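Local coordinates for glutathione synthetase-like effector 30 (Gpa-GSS30-apo) (Globodera pallida, PDB 5OET), which probably acts as a plant-parasitism effector that arose by neofunctionalization of a housekeeping glutathione synthetase, the ATP-dependent ligase that joins gamma-glutamylcysteine to glycine, at residues A[50-63]-A[196-208]. Numbering follows the deposited sequence.
Sequences QSLDAKDWALSNGL and TTPRFSRLHRRMV
The Arg206 and Trp57 side chains run side by side with opposite headings where two roughly antiparallel helices, 44-59 and 196-210 of the glutathione synthetase fold, pack with segment axes 10.6 Å apart. The pair illustrates how one long side chain can serve an aromatic and then an ionic partner. From CB, a CG anti to the backbone N (chi1 -174°) and an extended chain together carry Arg206 CD to 3.4 Å from Trp57 NE1. NE follows alongside the pyrrole part of the indole, and Trp57 CD1 lies over one guanidinium face, the two planes 22° apart. NE also forms a salt bridge with Glu270 of the second subunit. At the tip, each terminal nitrogen takes one Asp53 oxygen, NH1 bonding OD1 and NH2 bonding OD2, through their syn lone pairs. The carboxylate and guanidinium are nearly coplanar, so the two bonds fix the rotation of both groups.

The indole itself is layered: Leu203 CA makes a CH-pi contact with its six-membered ring, while Asn61 ND2 covers the opposite face and donates to Trp57 O. Beyond it, Leu63 lays both methyls over one Phe200 face, CD1 by the ring's CD1-CE1 side and CD2 3.8 Å from its centroid.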
loop_
_atom_site.group_PDB
_atom_site.type_symbol
_atom_site.label_atom_id
_atom_site.label_comp_id
_atom_site.label_asym_id
_atom_site.label_seq_id
_atom_site.Cartn_x
_atom_site.Cartn_y
_atom_site.Cartn_z
ATOM N N GLN A 50 -13.780 11.952 -6.094
ATOM C CA GLN A 50 -13.006 10.902 -6.750
ATOM C C GLN A 50 -11.499 11.105 -6.605
ATOM O O GLN A 50 -10.745 10.128 -6.582
ATOM C CB GLN A 50 -13.388 10.814 -8.223
ATOM C CG GLN A 50 -14.795 10.280 -8.449
ATOM C CD GLN A 50 -15.231 10.273 -9.904
ATOM O OE1 GLN A 50 -16.284 9.743 -10.225
ATOM N NE2 GLN A 50 -14.439 10.872 -10.788
ATOM N N SER A 51 -11.061 12.361 -6.539
ATOM C CA SER A 51 -9.671 12.668 -6.206
ATOM C C SER A 51 -9.250 12.091 -4.874
ATOM O O SER A 51 -8.195 11.478 -4.779
ATOM C CB SER A 51 -9.441 14.175 -6.128
ATOM O OG SER A 51 -9.233 14.665 -7.418
ATOM N N LEU A 52 -10.053 12.347 -3.843
ATOM C CA LEU A 52 -9.744 11.862 -2.500
ATOM C C LEU A 52 -9.735 10.337 -2.443
ATOM O O LEU A 52 -8.879 9.752 -1.806
ATOM C CB LEU A 52 -10.722 12.413 -1.477
ATOM C CG LEU A 52 -10.667 13.920 -1.298
ATOM C CD1 LEU A 52 -11.773 14.352 -0.353
ATOM C CD2 LEU A 52 -9.320 14.403 -0.781
ATOM N N ASP A 53 -10.681 9.723 -3.142
ATOM C CA ASP A 53 -10.758 8.285 -3.296
ATOM C C ASP A 53 -9.520 7.725 -3.962
ATOM O O ASP A 53 -8.964 6.746 -3.496
ATOM C CB ASP A 53 -12.005 7.902 -4.105
ATOM C CG ASP A 53 -11.971 6.448 -4.591
ATOM O OD1 ASP A 53 -11.199 6.131 -5.524
ATOM O OD2 ASP A 53 -12.718 5.602 -4.050
ATOM N N ALA A 54 -9.128 8.311 -5.081
ATOM C CA ALA A 54 -7.937 7.854 -5.810
ATOM C C ALA A 54 -6.720 7.960 -4.919
ATOM O O ALA A 54 -5.979 6.997 -4.760
ATOM C CB ALA A 54 -7.727 8.676 -7.083
ATOM N N LYS A 55 -6.544 9.132 -4.328
ATOM C CA LYS A 55 -5.443 9.390 -3.411
ATOM C C LYS A 55 -5.445 8.392 -2.236
ATOM O O LYS A 55 -4.410 7.841 -1.918
ATOM C CB LYS A 55 -5.443 10.873 -2.953
ATOM C CG LYS A 55 -5.256 11.140 -1.468
ATOM C CD LYS A 55 -6.027 12.363 -0.996
ATOM C CE LYS A 55 -6.858 12.065 0.257
ATOM N NZ LYS A 55 -6.061 11.699 1.449
ATOM N N ASP A 56 -6.592 8.149 -1.611
ATOM C CA ASP A 56 -6.652 7.177 -0.519
ATOM C C ASP A 56 -6.411 5.738 -0.942
ATOM O O ASP A 56 -5.934 4.957 -0.151
ATOM C CB ASP A 56 -7.974 7.285 0.243
ATOM C CG ASP A 56 -8.036 8.527 1.133
ATOM O OD1 ASP A 56 -6.957 9.126 1.358
ATOM O OD2 ASP A 56 -9.151 8.909 1.591
ATOM N N TRP A 57 -6.728 5.385 -2.179
ATOM C CA TRP A 57 -6.333 4.084 -2.724
ATOM C C TRP A 57 -4.803 3.983 -2.886
ATOM O O TRP A 57 -4.220 2.933 -2.581
ATOM C CB TRP A 57 -7.014 3.824 -4.061
ATOM C CG TRP A 57 -6.949 2.420 -4.505
ATOM C CD1 TRP A 57 -7.911 1.470 -4.352
ATOM C CD2 TRP A 57 -5.880 1.796 -5.198
ATOM N NE1 TRP A 57 -7.499 0.276 -4.880
ATOM C CE2 TRP A 57 -6.255 0.450 -5.417
ATOM C CE3 TRP A 57 -4.631 2.235 -5.651
ATOM C CZ2 TRP A 57 -5.442 -0.444 -6.086
ATOM C CZ3 TRP A 57 -3.812 1.346 -6.287
ATOM C CH2 TRP A 57 -4.216 0.015 -6.503
ATOM N N ALA A 58 -4.170 5.056 -3.366
ATOM C CA ALA A 58 -2.710 5.150 -3.464
ATOM C C ALA A 58 -2.005 4.971 -2.125
ATOM O O ALA A 58 -1.070 4.183 -2.013
ATOM C CB ALA A 58 -2.324 6.497 -4.067
ATOM N N LEU A 59 -2.481 5.676 -1.105
ATOM C CA LEU A 59 -1.974 5.540 0.269
ATOM C C LEU A 59 -2.172 4.147 0.872
ATOM O O LEU A 59 -1.453 3.753 1.796
ATOM C CB LEU A 59 -2.621 6.587 1.185
ATOM C CG LEU A 59 -2.290 8.037 0.851
ATOM C CD1 LEU A 59 -3.148 8.983 1.685
ATOM C CD2 LEU A 59 -0.822 8.328 1.062
ATOM N N SER A 60 -3.138 3.409 0.354
ATOM C CA SER A 60 -3.415 2.042 0.785
ATOM C C SER A 60 -2.680 0.958 -0.010
ATOM O O SER A 60 -2.787 -0.225 0.314
ATOM C CB SER A 60 -4.924 1.816 0.731
ATOM O OG SER A 60 -5.581 2.785 1.558
ATOM N N ASN A 61 -1.930 1.340 -1.040
ATOM C CA ASN A 61 -1.349 0.362 -1.964
ATOM C C ASN A 61 0.050 0.700 -2.444
ATOM O O ASN A 61 0.435 0.312 -3.539
ATOM C CB ASN A 61 -2.296 0.200 -3.124
ATOM C CG ASN A 61 -3.498 -0.575 -2.728
ATOM O OD1 ASN A 61 -3.387 -1.770 -2.514
ATOM N ND2 ASN A 61 -4.619 0.090 -2.533
ATOM N N GLY A 62 0.819 1.399 -1.607
ATOM C CA GLY A 62 2.231 1.601 -1.859
ATOM C C GLY A 62 2.634 2.637 -2.899
ATOM O O GLY A 62 3.821 2.736 -3.238
ATOM N N LEU A 63 1.675 3.440 -3.363
ATOM C CA LEU A 63 1.974 4.512 -4.315
ATOM C C LEU A 63 2.412 5.721 -3.521
ATOM O O LEU A 63 1.727 6.735 -3.465
ATOM C CB LEU A 63 0.771 4.809 -5.202
ATOM C CG LEU A 63 0.457 3.680 -6.196
ATOM C CD1 LEU A 63 -0.823 4.023 -6.950
ATOM C CD2 LEU A 63 1.626 3.416 -7.135
ATOM N N THR A 196 5.946 1.092 -8.767
ATOM C CA THR A 196 4.811 2.010 -8.921
ATOM C C THR A 196 3.901 1.677 -10.118
ATOM O O THR A 196 2.691 1.956 -10.075
ATOM C CB THR A 196 5.229 3.500 -9.049
ATOM O OG1 THR A 196 5.891 3.728 -10.297
ATOM C CG2 THR A 196 6.134 3.932 -7.892
ATOM N N THR A 197 4.475 1.110 -11.176
ATOM C CA THR A 197 3.752 0.917 -12.429
ATOM C C THR A 197 2.556 -0.011 -12.368
ATOM O O THR A 197 1.479 0.375 -12.776
ATOM C CB THR A 197 4.706 0.461 -13.524
ATOM O OG1 THR A 197 5.681 1.491 -13.710
ATOM C CG2 THR A 197 3.980 0.240 -14.853
ATOM N N PRO A 198 2.727 -1.244 -11.882
ATOM C CA PRO A 198 1.543 -2.135 -11.808
ATOM C C PRO A 198 0.418 -1.619 -10.898
ATOM O O PRO A 198 -0.740 -1.994 -11.081
ATOM C CB PRO A 198 2.129 -3.428 -11.218
ATOM C CG PRO A 198 3.296 -2.945 -10.422
ATOM C CD PRO A 198 3.904 -1.872 -11.264
ATOM N N ARG A 199 0.775 -0.796 -9.917
ATOM C CA ARG A 199 -0.185 -0.224 -8.992
ATOM C C ARG A 199 -0.995 0.929 -9.588
ATOM O O ARG A 199 -2.188 1.021 -9.320
ATOM C CB ARG A 199 0.513 0.228 -7.710
ATOM C CG ARG A 199 0.958 -0.925 -6.834
ATOM C CD ARG A 199 2.112 -0.513 -5.933
ATOM N NE ARG A 199 2.326 -1.586 -4.976
ATOM C CZ ARG A 199 3.074 -2.671 -5.185
ATOM N NH1 ARG A 199 3.767 -2.851 -6.326
ATOM N NH2 ARG A 199 3.136 -3.592 -4.224
ATOM N N PHE A 200 -0.361 1.804 -10.360
ATOM C CA PHE A 200 -1.098 2.860 -11.062
ATOM C C PHE A 200 -2.024 2.247 -12.091
ATOM O O PHE A 200 -3.167 2.683 -12.264
ATOM C CB PHE A 200 -0.166 3.898 -11.717
ATOM C CG PHE A 200 0.314 4.937 -10.761
ATOM C CD1 PHE A 200 -0.598 5.774 -10.132
ATOM C CD2 PHE A 200 1.676 5.062 -10.442
ATOM C CE1 PHE A 200 -0.177 6.722 -9.211
ATOM C CE2 PHE A 200 2.095 6.012 -9.514
ATOM C CZ PHE A 200 1.160 6.839 -8.896
ATOM N N SER A 201 -1.526 1.228 -12.762
ATOM C CA SER A 201 -2.303 0.452 -13.717
ATOM C C SER A 201 -3.587 -0.036 -13.050
ATOM O O SER A 201 -4.668 0.192 -13.571
ATOM C CB SER A 201 -1.443 -0.707 -14.240
ATOM O OG SER A 201 -2.049 -1.416 -15.282
ATOM N N ARG A 202 -3.467 -0.643 -11.874
ATOM C CA ARG A 202 -4.637 -1.082 -11.091
ATOM C C ARG A 202 -5.515 0.075 -10.607
ATOM O O ARG A 202 -6.749 -0.057 -10.576
ATOM C CB ARG A 202 -4.232 -1.966 -9.881
ATOM C CG ARG A 202 -3.836 -3.402 -10.265
ATOM C CD ARG A 202 -3.793 -4.361 -9.075
ATOM N NE ARG A 202 -2.792 -3.926 -8.083
ATOM C CZ ARG A 202 -2.975 -3.810 -6.764
ATOM N NH1 ARG A 202 -4.141 -4.159 -6.178
ATOM N NH2 ARG A 202 -1.950 -3.370 -6.005
ATOM N N LEU A 203 -4.884 1.177 -10.203
ATOM C CA LEU A 203 -5.620 2.357 -9.742
ATOM C C LEU A 203 -6.589 2.838 -10.805
ATOM O O LEU A 203 -7.761 3.048 -10.530
ATOM C CB LEU A 203 -4.679 3.513 -9.369
ATOM C CG LEU A 203 -5.353 4.815 -8.897
ATOM C CD1 LEU A 203 -6.440 4.556 -7.858
ATOM C CD2 LEU A 203 -4.310 5.779 -8.364
ATOM N N HIS A 204 -6.069 3.006 -12.013
ATOM C CA HIS A 204 -6.834 3.564 -13.112
ATOM C C HIS A 204 -7.855 2.613 -13.688
ATOM O O HIS A 204 -8.878 3.068 -14.172
ATOM C CB HIS A 204 -5.907 4.071 -14.213
ATOM C CG HIS A 204 -5.248 5.363 -13.890
ATOM N ND1 HIS A 204 -4.221 5.881 -14.648
ATOM C CD2 HIS A 204 -5.469 6.253 -12.897
ATOM C CE1 HIS A 204 -3.844 7.039 -14.136
ATOM N NE2 HIS A 204 -4.584 7.285 -13.068
ATOM N N ARG A 205 -7.596 1.307 -13.655
ATOM C CA ARG A 205 -8.614 0.340 -14.082
ATOM C C ARG A 205 -9.830 0.421 -13.145
ATOM O O ARG A 205 -10.968 0.279 -13.571
ATOM C CB ARG A 205 -8.047 -1.072 -14.119
ATOM C CG ARG A 205 -8.944 -2.099 -14.816
ATOM C CD ARG A 205 -8.446 -3.544 -14.654
ATOM N NE ARG A 205 -6.991 -3.631 -14.851
ATOM C CZ ARG A 205 -6.370 -3.766 -16.022
ATOM N NH1 ARG A 205 -7.048 -3.866 -17.173
ATOM N NH2 ARG A 205 -5.041 -3.798 -16.045
ATOM N N ARG A 206 -9.550 0.691 -11.877
ATOM C CA ARG A 206 -10.554 0.810 -10.852
ATOM C C ARG A 206 -11.387 2.085 -11.019
ATOM O O ARG A 206 -12.604 2.020 -10.945
ATOM C CB ARG A 206 -9.881 0.752 -9.473
ATOM C CG ARG A 206 -10.831 0.724 -8.291
ATOM C CD ARG A 206 -10.079 0.862 -6.970
ATOM N NE ARG A 206 -10.991 1.423 -5.969
ATOM C CZ ARG A 206 -11.157 2.723 -5.698
ATOM N NH1 ARG A 206 -10.427 3.679 -6.295
ATOM N NH2 ARG A 206 -12.050 3.067 -4.780
ATOM N N MET A 207 -10.739 3.226 -11.240
ATOM C CA MET A 207 -11.453 4.499 -11.453
ATOM C C MET A 207 -12.381 4.451 -12.665
ATOM O O MET A 207 -13.546 4.862 -12.599
ATOM C CB MET A 207 -10.484 5.672 -11.672
ATOM C CG MET A 207 -9.474 5.924 -10.576
ATOM S SD MET A 207 -10.239 6.019 -8.958
ATOM C CE MET A 207 -10.977 7.650 -9.043
ATOM N N VAL A 208 -11.835 3.972 -13.774
ATOM C CA VAL A 208 -12.563 3.819 -15.025
ATOM C C VAL A 208 -13.767 2.895 -14.831
ATOM O O VAL A 208 -14.888 3.291 -15.051
ATOM C CB VAL A 208 -11.607 3.281 -16.102
ATOM C CG1 VAL A 208 -12.348 2.703 -17.292
ATOM C CG2 VAL A 208 -10.656 4.380 -16.536
#